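Local coordinates for protein aminotransferase (Neisseria meningitidis Z2491, PDB 3JTX) that probably catalyses the transfer of an amino group between amino acids and oxo acids, using pyridoxal phosphate bound as a Schiff base to an active-site lysine, at residues Gln22-Pro27 and Leu345-Ala350; Glu70-Cys75 and Ile94-Gly99; Ala76-Arg81 and Ala288-Glu293. All coordinates share one frame; numbering follows the deposited sequence.

Interaction 1 of 3, residues Gln22-Pro27 and Leu345-Ala350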
ATOM      1  N   GLN A  22      -1.864 -33.094  11.037  1.00 27.94           N
ATOM      2  CA  GLN A  22      -0.935 -33.280  12.175  1.00 28.26           C
ATOM      3  C   GLN A  22      -0.553 -34.718  12.373  1.00 28.11           C
ATOM      4  O   GLN A  22      -1.400 -35.552  12.661  1.00 28.29           O
ATOM      5  CB  GLN A  22      -1.527 -32.731  13.489  1.00 28.76           C
ATOM      6  N   GLY A  23       0.731 -35.001  12.204  1.00 28.22           N
ATOM      7  CA  GLY A  23       1.257 -36.344  12.420  1.00 28.49           C
ATOM      8  C   GLY A  23       0.842 -37.370  11.374  1.00 28.25           C
ATOM      9  O   GLY A  23       0.850 -38.581  11.647  1.00 28.89           O
ATOM     10  N   ILE A  24       0.459 -36.901  10.192  1.00 26.97           N
ATOM     11  CA  ILE A  24       0.251 -37.788   9.051  1.00 26.51           C
ATOM     12  C   ILE A  24       1.356 -37.417   8.079  1.00 25.66           C
ATOM     13  O   ILE A  24       1.482 -36.254   7.670  1.00 24.54           O
ATOM     14  CB  ILE A  24      -1.126 -37.596   8.371  1.00 26.74           C
ATOM     15  CG1 ILE A  24      -2.292 -37.816   9.357  1.00 27.18           C
ATOM     16  CG2 ILE A  24      -1.268 -38.537   7.190  1.00 27.56           C
ATOM     17  CD1 ILE A  24      -3.620 -37.061   8.949  1.00 25.65           C
ATOM     18  N   SER A  25       2.190 -38.395   7.748  1.00 25.27           N
ATOM     19  CA  SER A  25       3.288 -38.167   6.807  1.00 24.90           C
ATOM     20  C   SER A  25       2.897 -38.668   5.421  1.00 23.27           C
ATOM     21  O   SER A  25       2.106 -39.610   5.282  1.00 23.31           O
ATOM     22  CB  SER A  25       4.582 -38.839   7.292  1.00 25.51           C
ATOM     23  OG  SER A  25       5.429 -37.873   7.905  1.00 27.93           O
ATOM     24  N   ALA A  26       3.418 -37.995   4.404  1.00 21.55           N
ATOM     25  CA  ALA A  26       3.263 -38.439   3.022  1.00 20.39           C
ATOM     26  C   ALA A  26       4.248 -39.595   2.810  1.00 19.28           C
ATOM     27  O   ALA A  26       5.265 -39.669   3.504  1.00 18.72           O
ATOM     28  CB  ALA A  26       3.588 -37.305   2.076  1.00 20.02           C
ATOM     29  N   PRO A  27       3.974 -40.475   1.840  1.00 18.07           N
ATOM     30  CA  PRO A  27       4.882 -41.607   1.630  1.00 17.18           C
ATOM     31  C   PRO A  27       6.324 -41.197   1.340  1.00 15.62           C
ATOM     32  O   PRO A  27       6.570 -40.165   0.743  1.00 14.98           O
ATOM     33  CB  PRO A  27       4.272 -42.324   0.417  1.00 17.27           C
ATOM     34  CG  PRO A  27       2.833 -41.860   0.386  1.00 17.88           C
ATOM     35  CD  PRO A  27       2.896 -40.447   0.835  1.00 18.22           C
ATOM     36  N   LEU A 345      -5.623 -38.256   0.520  1.00 13.79           N
ATOM     37  CA  LEU A 345      -4.784 -37.900  -0.628  1.00 14.68           C
ATOM     38  C   LEU A 345      -3.353 -37.604  -0.207  1.00 14.65           C
ATOM     39  O   LEU A 345      -2.411 -37.918  -0.942  1.00 13.90           O
ATOM     40  CB  LEU A 345      -5.354 -36.695  -1.388  1.00 14.77           C
ATOM     41  CG  LEU A 345      -6.678 -36.901  -2.143  1.00 17.19           C
ATOM     42  CD1 LEU A 345      -6.863 -35.772  -3.165  1.00 16.60           C
ATOM     43  CD2 LEU A 345      -6.775 -38.239  -2.788  1.00 19.51           C
ATOM     44  N   TRP A 346      -3.201 -36.980   0.966  1.00 14.51           N
ATOM     45  CA  TRP A 346      -1.877 -36.660   1.502  1.00 14.61           C
ATOM     46  C   TRP A 346      -1.145 -37.912   1.952  1.00 14.85           C
ATOM     47  O   TRP A 346       0.013 -38.127   1.567  1.00 14.42           O
ATOM     48  CB  TRP A 346      -1.986 -35.653   2.651  1.00 14.89           C
ATOM     49  CG  TRP A 346      -0.693 -35.399   3.329  1.00 14.52           C
ATOM     50  CD1 TRP A 346      -0.350 -35.760   4.607  1.00 14.97           C
ATOM     51  CD2 TRP A 346       0.442 -34.733   2.783  1.00 14.22           C
ATOM     52  NE1 TRP A 346       0.926 -35.345   4.885  1.00 15.43           N
ATOM     53  CE2 TRP A 346       1.433 -34.703   3.791  1.00 13.82           C
ATOM     54  CE3 TRP A 346       0.721 -34.151   1.540  1.00 12.90           C
ATOM     55  CZ2 TRP A 346       2.691 -34.137   3.587  1.00 16.47           C
ATOM     56  CZ3 TRP A 346       1.965 -33.573   1.341  1.00 14.90           C
ATOM     57  CH2 TRP A 346       2.942 -33.577   2.361  1.00 15.30           C
ATOM     58  N   GLN A 347      -1.820 -38.741   2.749  1.00 14.93           N
ATOM     59  CA  GLN A 347      -1.203 -39.943   3.298  1.00 15.26           C
ATOM     60  C   GLN A 347      -0.864 -40.957   2.212  1.00 14.78           C
ATOM     61  O   GLN A 347       0.148 -41.645   2.316  1.00 13.41           O
ATOM     62  CB  GLN A 347      -2.116 -40.609   4.340  1.00 15.95           C
ATOM     63  CG  GLN A 347      -1.475 -41.841   5.029  1.00 19.41           C
ATOM     64  CD  GLN A 347      -2.441 -42.584   5.946  1.00 23.98           C
ATOM     65  OE1 GLN A 347      -3.591 -42.182   6.110  1.00 27.96           O
ATOM     66  NE2 GLN A 347      -1.973 -43.664   6.547  1.00 27.69           N
ATOM     67  N   LYS A 348      -1.713 -41.073   1.190  1.00 14.12           N
ATOM     68  CA  LYS A 348      -1.520 -42.108   0.162  1.00 14.91           C
ATOM     69  C   LYS A 348      -0.711 -41.641  -1.051  1.00 13.93           C
ATOM     70  O   LYS A 348      -0.090 -42.463  -1.704  1.00 13.37           O
ATOM     71  CB  LYS A 348      -2.857 -42.637  -0.348  1.00 14.95           C
ATOM     72  CG  LYS A 348      -3.767 -43.241   0.701  1.00 17.99           C
ATOM     73  CD  LYS A 348      -3.322 -44.611   1.136  1.00 21.45           C
ATOM     74  CE  LYS A 348      -4.263 -45.198   2.194  1.00 24.32           C
ATOM     75  NZ  LYS A 348      -5.732 -44.978   1.926  1.00 25.45           N
ATOM     76  N   ALA A 349      -0.743 -40.347  -1.371  1.00 13.69           N
ATOM     77  CA  ALA A 349      -0.175 -39.858  -2.650  1.00 13.78           C
ATOM     78  C   ALA A 349       0.621 -38.561  -2.556  1.00 13.88           C
ATOM     79  O   ALA A 349       1.095 -38.045  -3.576  1.00 13.58           O
ATOM     80  CB  ALA A 349      -1.287 -39.706  -3.676  1.00 14.10           C
ATOM     81  N   ALA A 350       0.780 -38.035  -1.343  1.00 13.46           N
ATOM     82  CA  ALA A 350       1.420 -36.745  -1.126  1.00 13.18           C
ATOM     83  C   ALA A 350       0.704 -35.622  -1.855  1.00 13.03           C
ATOM     84  O   ALA A 350       1.315 -34.605  -2.159  1.00 12.91           O
ATOM     85  CB  ALA A 350       2.934 -36.790  -1.532  1.00 12.83           C
TER
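The indole of Trp346 is met by the 22-27 loop in two ways, by a carbonyl at its edge and by a methyl over one face. At the edge, Trp346 NE1 donates a hydrogen bond of 3.0 Å to Ile24 O, with an N-H...O angle of 151°. The oxygen lies in the indole plane, whereas NE1 sits well above the plane of the Ile24 carbonyl. Ala26 CB lies over one face of the six-membered ring of Trp346, 3.7 Å from its centroid and close to the ring normal, a clear CH-pi contact. Ala26 CB also touches Ala350 CB at 3.7 Å.

This is where an irregular chain, running from helix 13-20 to strand 33-34, packs against the C-terminal end of helix 338-349. Ala350 leaves helical geometry there with positive phi, and the chain goes straight into strand 351-352, which pairs in parallel with strand 33-34; Ala350 itself shares a backbone hydrogen bond with Val33.

The Ile24 side chain runs alongside the indole in the opposite sense and lies across that of Gln347, its CG2 resting 3.6 Å from Gln347 CB. The Pro27 ring lies against carbonyls near the C-terminal end of the helix: CG is 3.3 Å from Gln347 O and 3.6 Å from Lys348 O. Met21 and Ala32 also touch the Trp346 side chain.

Interaction 2 of 3, residues Glu70-Cys75 and Ile94-Gly99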
ATOM      1  N   GLU A  70      -1.309   7.841 -19.404  1.00 15.90           N
ATOM      2  CA  GLU A  70      -1.161   6.724 -20.337  1.00 15.99           C
ATOM      3  C   GLU A  70      -1.417   5.350 -19.690  1.00 15.49           C
ATOM      4  O   GLU A  70      -1.838   4.428 -20.373  1.00 14.37           O
ATOM      5  CB  GLU A  70       0.191   6.777 -21.096  1.00 16.21           C
ATOM      6  CG  GLU A  70       1.449   6.814 -20.235  1.00 17.85           C
ATOM      7  CD  GLU A  70       1.972   8.231 -19.958  1.00 19.74           C
ATOM      8  OE1 GLU A  70       1.165   9.139 -19.637  1.00 16.23           O
ATOM      9  OE2 GLU A  70       3.203   8.436 -20.072  1.00 20.10           O
ATOM     10  N   LEU A  71      -1.215   5.205 -18.380  1.00 15.42           N
ATOM     11  CA  LEU A  71      -1.633   3.956 -17.721  1.00 15.36           C
ATOM     12  C   LEU A  71      -3.157   3.870 -17.611  1.00 15.58           C
ATOM     13  O   LEU A  71      -3.738   2.824 -17.894  1.00 15.60           O
ATOM     14  CB  LEU A  71      -0.991   3.783 -16.336  1.00 15.83           C
ATOM     15  CG  LEU A  71      -1.505   2.614 -15.481  1.00 14.29           C
ATOM     16  CD1 LEU A  71      -1.335   1.288 -16.237  1.00 14.26           C
ATOM     17  CD2 LEU A  71      -0.787   2.595 -14.122  1.00 11.78           C
ATOM     18  N   ARG A  72      -3.817   4.950 -17.186  1.00 15.70           N
ATOM     19  CA  ARG A  72      -5.277   4.908 -17.081  1.00 15.84           C
ATOM     20  C   ARG A  72      -5.911   4.661 -18.464  1.00 15.71           C
ATOM     21  O   ARG A  72      -6.920   3.948 -18.588  1.00 15.67           O
ATOM     22  CB  ARG A  72      -5.823   6.158 -16.390  1.00 15.95           C
ATOM     23  CG  ARG A  72      -5.581   6.124 -14.871  1.00 17.67           C
ATOM     24  CD  ARG A  72      -6.075   7.348 -14.136  1.00 19.53           C
ATOM     25  NE  ARG A  72      -5.056   8.394 -14.163  1.00 23.36           N
ATOM     26  CZ  ARG A  72      -5.089   9.485 -14.920  1.00 21.87           C
ATOM     27  NH1 ARG A  72      -6.098   9.725 -15.727  1.00 22.56           N
ATOM     28  NH2 ARG A  72      -4.105  10.347 -14.848  1.00 22.92           N
ATOM     29  N   GLN A  73      -5.292   5.207 -19.507  1.00 16.12           N
ATOM     30  CA  GLN A  73      -5.781   5.024 -20.871  1.00 16.56           C
ATOM     31  C   GLN A  73      -5.561   3.600 -21.376  1.00 16.38           C
ATOM     32  O   GLN A  73      -6.414   3.057 -22.105  1.00 15.62           O
ATOM     33  CB  GLN A  73      -5.168   6.069 -21.830  1.00 16.71           C
ATOM     34  CG  GLN A  73      -5.806   6.078 -23.203  1.00 19.58           C
ATOM     35  CD  GLN A  73      -7.294   6.403 -23.157  1.00 23.38           C
ATOM     36  OE1 GLN A  73      -7.703   7.353 -22.494  1.00 25.42           O
ATOM     37  NE2 GLN A  73      -8.102   5.620 -23.865  1.00 22.45           N
ATOM     38  N   ALA A  74      -4.438   2.985 -20.992  1.00 16.18           N
ATOM     39  CA  ALA A  74      -4.194   1.573 -21.318  1.00 15.72           C
ATOM     40  C   ALA A  74      -5.275   0.683 -20.685  1.00 15.64           C
ATOM     41  O   ALA A  74      -5.762  -0.268 -21.303  1.00 15.65           O
ATOM     42  CB  ALA A  74      -2.820   1.138 -20.844  1.00 15.30           C
ATOM     43  N   CYS A  75      -5.649   1.001 -19.450  1.00 15.86           N
ATOM     44  CA  CYS A  75      -6.731   0.284 -18.788  1.00 16.57           C
ATOM     45  C   CYS A  75      -8.059   0.490 -19.511  1.00 16.28           C
ATOM     46  O   CYS A  75      -8.796  -0.476 -19.731  1.00 16.39           O
ATOM     47  CB  CYS A  75      -6.845   0.693 -17.326  1.00 16.65           C
ATOM     48  SG  CYS A  75      -5.381   0.273 -16.378  1.00 17.45           S
ATOM     49  N   ILE A  94     -11.213   5.462 -13.600  1.00 15.73           N
ATOM     50  CA  ILE A  94     -10.175   4.455 -13.418  1.00 15.15           C
ATOM     51  C   ILE A  94      -9.078   4.950 -12.467  1.00 15.61           C
ATOM     52  O   ILE A  94      -8.545   6.037 -12.646  1.00 15.81           O
ATOM     53  CB  ILE A  94      -9.515   4.103 -14.770  1.00 15.64           C
ATOM     54  CG1 ILE A  94     -10.574   3.638 -15.768  1.00 16.02           C
ATOM     55  CG2 ILE A  94      -8.400   3.048 -14.575  1.00 15.80           C
ATOM     56  CD1 ILE A  94     -10.046   3.168 -17.112  1.00 15.96           C
ATOM     57  N   LEU A  95      -8.736   4.158 -11.453  1.00 15.60           N
ATOM     58  CA  LEU A  95      -7.507   4.410 -10.657  1.00 15.12           C
ATOM     59  C   LEU A  95      -6.617   3.180 -10.685  1.00 15.59           C
ATOM     60  O   LEU A  95      -7.094   2.060 -10.481  1.00 13.64           O
ATOM     61  CB  LEU A  95      -7.815   4.745  -9.187  1.00 15.63           C
ATOM     62  CG  LEU A  95      -8.516   6.069  -8.876  1.00 16.51           C
ATOM     63  CD1 LEU A  95      -8.812   6.195  -7.340  1.00 16.00           C
ATOM     64  CD2 LEU A  95      -7.680   7.270  -9.428  1.00 18.19           C
ATOM     65  N   PRO A  96      -5.310   3.375 -10.916  1.00 15.75           N
ATOM     66  CA  PRO A  96      -4.432   2.224 -10.698  1.00 15.66           C
ATOM     67  C   PRO A  96      -4.284   1.875  -9.213  1.00 15.47           C
ATOM     68  O   PRO A  96      -4.332   2.763  -8.336  1.00 15.15           O
ATOM     69  CB  PRO A  96      -3.096   2.690 -11.282  1.00 15.64           C
ATOM     70  CG  PRO A  96      -3.140   4.176 -11.220  1.00 17.25           C
ATOM     71  CD  PRO A  96      -4.568   4.614 -11.210  1.00 16.05           C
ATOM     72  N   VAL A  97      -4.070   0.594  -8.927  1.00 15.16           N
ATOM     73  CA  VAL A  97      -3.897   0.141  -7.548  1.00 14.66           C
ATOM     74  C   VAL A  97      -2.725  -0.840  -7.450  1.00 14.54           C
ATOM     75  O   VAL A  97      -2.360  -1.478  -8.431  1.00 15.06           O
ATOM     76  CB  VAL A  97      -5.181  -0.519  -7.012  1.00 15.02           C
ATOM     77  CG1 VAL A  97      -6.349   0.495  -6.984  1.00 14.94           C
ATOM     78  CG2 VAL A  97      -5.554  -1.761  -7.842  1.00 14.37           C
ATOM     79  N   LEU A  98      -2.143  -0.961  -6.264  1.00 14.54           N
ATOM     80  CA  LEU A  98      -0.917  -1.747  -6.071  1.00 15.01           C
ATOM     81  C   LEU A  98      -1.277  -3.196  -5.721  1.00 15.49           C
ATOM     82  O   LEU A  98      -0.957  -3.694  -4.624  1.00 15.59           O
ATOM     83  CB  LEU A  98      -0.024  -1.107  -4.994  1.00 14.54           C
ATOM     84  CG  LEU A  98       0.195   0.415  -5.167  1.00 15.15           C
ATOM     85  CD1 LEU A  98       1.189   0.953  -4.125  1.00 15.85           C
ATOM     86  CD2 LEU A  98       0.671   0.751  -6.603  1.00 13.44           C
ATOM     87  N   GLY A  99      -1.967  -3.839  -6.657  1.00 15.84           N
ATOM     88  CA  GLY A  99      -2.629  -5.118  -6.410  1.00 16.96           C
ATOM     89  C   GLY A  99      -4.026  -4.896  -5.875  1.00 17.12           C
ATOM     90  O   GLY A  99      -4.295  -3.883  -5.207  1.00 17.75           O
TER
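Buried, mainly apolar helix-on-sheet packing joins helix 69-82 to strand 94-97, one of the two edge strands of the seven-stranded sheet within this chain. The short segments pass 8.4 Å apart, axis to axis, with their directions at 106°. Ile94 and Pro96, alternate residues on one side of the strand, meet Leu71, Arg72 and Cys75. Leu71 puts CG anti to its backbone N (chi1 172°), and its CD2 reaches Pro96 CB at 3.7 Å. At the start of the strand, Ile94 CG2 lies 3.9 Å from Cys75 CB, while its CD1 approaches the helix backbone, 3.5 Å from Arg72 O.

To one side of these contacts runs the aliphatic part of Arg72: CD comes within 3.2 Å of Ile94 O, and CG lies 4.1 Å from Pro96 CD. The chain then bends at chi3, and the guanidinium hydrogen-bonds to three backbone carbonyls, those of Ala66, Gly67 and Ala90, which hold it in place. A mixed sheet with helices packed against it, strand order 1-7-6-5-4-2-3, is the hallmark of the large domain of fold type I pyridoxal-phosphate enzymes.

Interaction 3 of 3, residues Ala76-Arg81 and Ala288-Glu293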
ATOM      1  N   ALA A  76      -8.356   1.736 -19.870  1.00 16.14           N
ATOM      2  CA  ALA A  76      -9.582   2.080 -20.624  1.00 16.45           C
ATOM      3  C   ALA A  76      -9.632   1.357 -21.970  1.00 16.76           C
ATOM      4  O   ALA A  76     -10.678   0.823 -22.369  1.00 16.59           O
ATOM      5  CB  ALA A  76      -9.682   3.577 -20.821  1.00 16.01           C
ATOM      6  N   ASN A  77      -8.499   1.344 -22.674  1.00 17.15           N
ATOM      7  CA  ASN A  77      -8.394   0.655 -23.953  1.00 17.06           C
ATOM      8  C   ASN A  77      -8.596  -0.852 -23.813  1.00 16.20           C
ATOM      9  O   ASN A  77      -9.301  -1.458 -24.617  1.00 15.86           O
ATOM     10  CB  ASN A  77      -7.045   0.923 -24.613  1.00 17.85           C
ATOM     11  CG  ASN A  77      -6.881   2.366 -25.069  1.00 18.99           C
ATOM     12  OD1 ASN A  77      -7.856   3.104 -25.201  1.00 18.67           O
ATOM     13  ND2 ASN A  77      -5.635   2.776 -25.294  1.00 19.17           N
ATOM     14  N   TRP A  78      -7.975  -1.448 -22.796  1.00 15.67           N
ATOM     15  CA  TRP A  78      -8.164  -2.866 -22.495  1.00 15.52           C
ATOM     16  C   TRP A  78      -9.636  -3.223 -22.229  1.00 15.09           C
ATOM     17  O   TRP A  78     -10.148  -4.210 -22.771  1.00 14.58           O
ATOM     18  CB  TRP A  78      -7.318  -3.311 -21.294  1.00 15.59           C
ATOM     19  CG  TRP A  78      -7.535  -4.758 -20.984  1.00 16.13           C
ATOM     20  CD1 TRP A  78      -7.008  -5.832 -21.653  1.00 15.78           C
ATOM     21  CD2 TRP A  78      -8.376  -5.297 -19.959  1.00 15.48           C
ATOM     22  NE1 TRP A  78      -7.460  -6.998 -21.097  1.00 15.31           N
ATOM     23  CE2 TRP A  78      -8.300  -6.701 -20.055  1.00 15.53           C
ATOM     24  CE3 TRP A  78      -9.174  -4.730 -18.968  1.00 15.42           C
ATOM     25  CZ2 TRP A  78      -9.006  -7.552 -19.194  1.00 15.03           C
ATOM     26  CZ3 TRP A  78      -9.864  -5.572 -18.102  1.00 16.41           C
ATOM     27  CH2 TRP A  78      -9.776  -6.968 -18.225  1.00 14.82           C
ATOM     28  N   LEU A  79     -10.308  -2.410 -21.415  1.00 14.77           N
ATOM     29  CA  LEU A  79     -11.731  -2.617 -21.105  1.00 15.11           C
ATOM     30  C   LEU A  79     -12.606  -2.607 -22.368  1.00 15.16           C
ATOM     31  O   LEU A  79     -13.541  -3.394 -22.490  1.00 15.20           O
ATOM     32  CB  LEU A  79     -12.241  -1.537 -20.135  1.00 14.79           C
ATOM     33  CG  LEU A  79     -11.774  -1.630 -18.671  1.00 15.71           C
ATOM     34  CD1 LEU A  79     -12.054  -0.325 -17.950  1.00 15.76           C
ATOM     35  CD2 LEU A  79     -12.429  -2.803 -17.914  1.00 13.51           C
ATOM     36  N   LYS A  80     -12.326  -1.678 -23.277  1.00 15.37           N
ATOM     37  CA  LYS A  80     -13.083  -1.578 -24.524  1.00 16.17           C
ATOM     38  C   LYS A  80     -12.893  -2.818 -25.392  1.00 16.27           C
ATOM     39  O   LYS A  80     -13.861  -3.307 -26.001  1.00 15.77           O
ATOM     40  CB  LYS A  80     -12.689  -0.329 -25.317  1.00 16.57           C
ATOM     41  CG  LYS A  80     -13.684  -0.025 -26.429  1.00 18.88           C
ATOM     42  CD  LYS A  80     -13.451   1.332 -27.096  1.00 20.83           C
ATOM     43  CE  LYS A  80     -14.476   1.542 -28.207  1.00 23.54           C
ATOM     44  NZ  LYS A  80     -14.118   2.695 -29.088  1.00 26.10           N
ATOM     45  N   ARG A  81     -11.653  -3.310 -25.462  1.00 16.22           N
ATOM     46  CA  ARG A  81     -11.357  -4.539 -26.202  1.00 16.97           C
ATOM     47  C   ARG A  81     -12.007  -5.753 -25.562  1.00 16.77           C
ATOM     48  O   ARG A  81     -12.524  -6.627 -26.250  1.00 16.53           O
ATOM     49  CB  ARG A  81      -9.848  -4.773 -26.284  1.00 17.66           C
ATOM     50  CG  ARG A  81      -9.110  -3.797 -27.208  1.00 20.33           C
ATOM     51  CD  ARG A  81      -7.726  -4.322 -27.612  1.00 22.78           C
ATOM     52  NE  ARG A  81      -6.924  -4.809 -26.491  1.00 26.25           N
ATOM     53  CZ  ARG A  81      -6.235  -4.034 -25.654  1.00 27.48           C
ATOM     54  NH1 ARG A  81      -6.247  -2.711 -25.797  1.00 29.98           N
ATOM     55  NH2 ARG A  81      -5.527  -4.581 -24.673  1.00 26.95           N
ATOM     56  N   ALA A 288       2.545  -2.004 -20.729  1.00 15.27           N
ATOM     57  CA  ALA A 288       2.981  -3.087 -21.615  1.00 15.42           C
ATOM     58  C   ALA A 288       2.122  -4.340 -21.443  1.00 15.33           C
ATOM     59  O   ALA A 288       1.770  -4.991 -22.433  1.00 15.36           O
ATOM     60  CB  ALA A 288       4.461  -3.424 -21.377  1.00 14.41           C
ATOM     61  N   ALA A 289       1.798  -4.669 -20.195  1.00 15.17           N
ATOM     62  CA  ALA A 289       0.969  -5.830 -19.873  1.00 15.81           C
ATOM     63  C   ALA A 289      -0.466  -5.711 -20.382  1.00 15.75           C
ATOM     64  O   ALA A 289      -0.955  -6.607 -21.054  1.00 17.12           O
ATOM     65  CB  ALA A 289       0.967  -6.083 -18.343  1.00 14.94           C
ATOM     66  N   TRP A 290      -1.147  -4.619 -20.048  1.00 16.39           N
ATOM     67  CA  TRP A 290      -2.520  -4.412 -20.487  1.00 15.95           C
ATOM     68  C   TRP A 290      -2.630  -4.283 -22.007  1.00 16.33           C
ATOM     69  O   TRP A 290      -3.635  -4.705 -22.578  1.00 16.06           O
ATOM     70  CB  TRP A 290      -3.175  -3.209 -19.791  1.00 16.11           C
ATOM     71  CG  TRP A 290      -3.423  -3.388 -18.304  1.00 15.88           C
ATOM     72  CD1 TRP A 290      -2.825  -2.709 -17.296  1.00 15.30           C
ATOM     73  CD2 TRP A 290      -4.322  -4.320 -17.675  1.00 15.14           C
ATOM     74  NE1 TRP A 290      -3.291  -3.145 -16.080  1.00 16.89           N
ATOM     75  CE2 TRP A 290      -4.211  -4.134 -16.286  1.00 15.85           C
ATOM     76  CE3 TRP A 290      -5.201  -5.293 -18.154  1.00 16.30           C
ATOM     77  CZ2 TRP A 290      -4.940  -4.881 -15.366  1.00 16.64           C
ATOM     78  CZ3 TRP A 290      -5.940  -6.033 -17.230  1.00 17.90           C
ATOM     79  CH2 TRP A 290      -5.805  -5.813 -15.853  1.00 17.22           C
ATOM     80  N   ASP A 291      -1.609  -3.714 -22.652  1.00 16.20           N
ATOM     81  CA  ASP A 291      -1.584  -3.541 -24.107  1.00 17.00           C
ATOM     82  C   ASP A 291      -1.388  -4.847 -24.884  1.00 17.31           C
ATOM     83  O   ASP A 291      -1.771  -4.925 -26.043  1.00 17.69           O
ATOM     84  CB  ASP A 291      -0.454  -2.565 -24.536  1.00 16.91           C
ATOM     85  CG  ASP A 291      -0.815  -1.100 -24.345  1.00 16.91           C
ATOM     86  OD1 ASP A 291      -1.982  -0.761 -24.047  1.00 17.11           O
ATOM     87  OD2 ASP A 291       0.086  -0.258 -24.496  1.00 18.83           O
ATOM     88  N   ASP A 292      -0.755  -5.844 -24.280  1.00 17.29           N
ATOM     89  CA  ASP A 292      -0.445  -7.092 -24.977  1.00 17.48           C
ATOM     90  C   ASP A 292      -1.427  -8.204 -24.632  1.00 17.49           C
ATOM     91  O   ASP A 292      -1.728  -8.434 -23.458  1.00 17.69           O
ATOM     92  CB  ASP A 292       0.945  -7.575 -24.615  1.00 17.21           C
ATOM     93  CG  ASP A 292       1.339  -8.812 -25.386  1.00 18.09           C
ATOM     94  OD1 ASP A 292       1.394  -8.716 -26.617  1.00 21.52           O
ATOM     95  OD2 ASP A 292       1.560  -9.882 -24.777  1.00 15.73           O
ATOM     96  N   GLU A 293      -1.906  -8.912 -25.652  1.00 17.54           N
ATOM     97  CA  GLU A 293      -2.750 -10.076 -25.429  1.00 17.72           C
ATOM     98  C   GLU A 293      -2.066 -11.409 -25.737  1.00 17.74           C
ATOM     99  O   GLU A 293      -2.559 -12.448 -25.296  1.00 16.17           O
ATOM    100  CB  GLU A 293      -4.059  -9.971 -26.206  1.00 18.35           C
ATOM    101  CG  GLU A 293      -4.964  -8.843 -25.759  1.00 18.89           C
ATOM    102  CD  GLU A 293      -5.388  -8.916 -24.289  1.00 19.29           C
ATOM    103  OE1 GLU A 293      -5.617 -10.019 -23.750  1.00 20.31           O
ATOM    104  OE2 GLU A 293      -5.513  -7.840 -23.673  1.00 20.35           O
TER
HETATM  105  O   HOH W   1      -2.992   1.805 -24.627  1.00 19.17           O
HETATM  106  O   HOH W   2      -6.795  -9.881 -21.409  1.00 16.12           O
HETATM  107  O   HOH W   3      -4.593  -1.508 -23.548  1.00 16.82           O
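Trp78 and Arg81 of one helix face Trp290 near the end of another and Glu293 just past it, with polar bonds lining one side of an aromatic pair. The edge of Trp290 points at the face of Trp78, with CZ3 over the centre of the ring and the planes at 54°. Arg81 NH2 has two weak bonds: to Trp290 O at 2.8 Å, but bent to 125° at the hydrogen, and to Glu293 OE2 at 3.4 Å, the latter part of a tip-to-tip salt bridge. Arg81 NH1 gives a hydrogen to water 3, which can donate to Asp291 OD1 though other acceptors lie near; NE binds a glycerol probably left from crystallisation. Glu293 OE2 also forms a salt bridge with Arg246, and Glu293 OE1 accepts from water 2 at 2.6 Å. Water 2 accepts from Trp78 NE1 at 3.0 Å. Water 1 likewise takes a hydrogen from Asn77 ND2 and gives one to Asp291 OD1. Asn77 OD1 accepts from Gln73 NE2.

The contact joins helix 69-82 to the C-terminal end of helix 280-291 and the turn into helix 294-314. Leu79 and Trp290 reach strand 237-242, and Trp290 pairs edge-to-face with Phe256 of strand 255-259.

From the N terminus, the chain first passes through 22-27, which meets 345-350 more than 300 residues later; interaction 1 therefore closes a loop enclosing the other two contacts. It joins the loop after helix 13-20 to the C-terminal end of helix 338-349, next to paired strands 33-34 and 351-352. Inside it, helix 69-82 supplies 70-75 to interaction 2 and, directly after it, 76-81 to interaction 3. The first closes a short loop at strand 94-97, the second a long one at 288-293, so the two cross. They also touch: Ile94 CD1 lies 3.5 Å from Ala76 N. Together they tie helix 69-82 to the large sheet and helix 280-291. Interaction 1 lies across the chain's centre, about 45 Å from interaction 2 between centres.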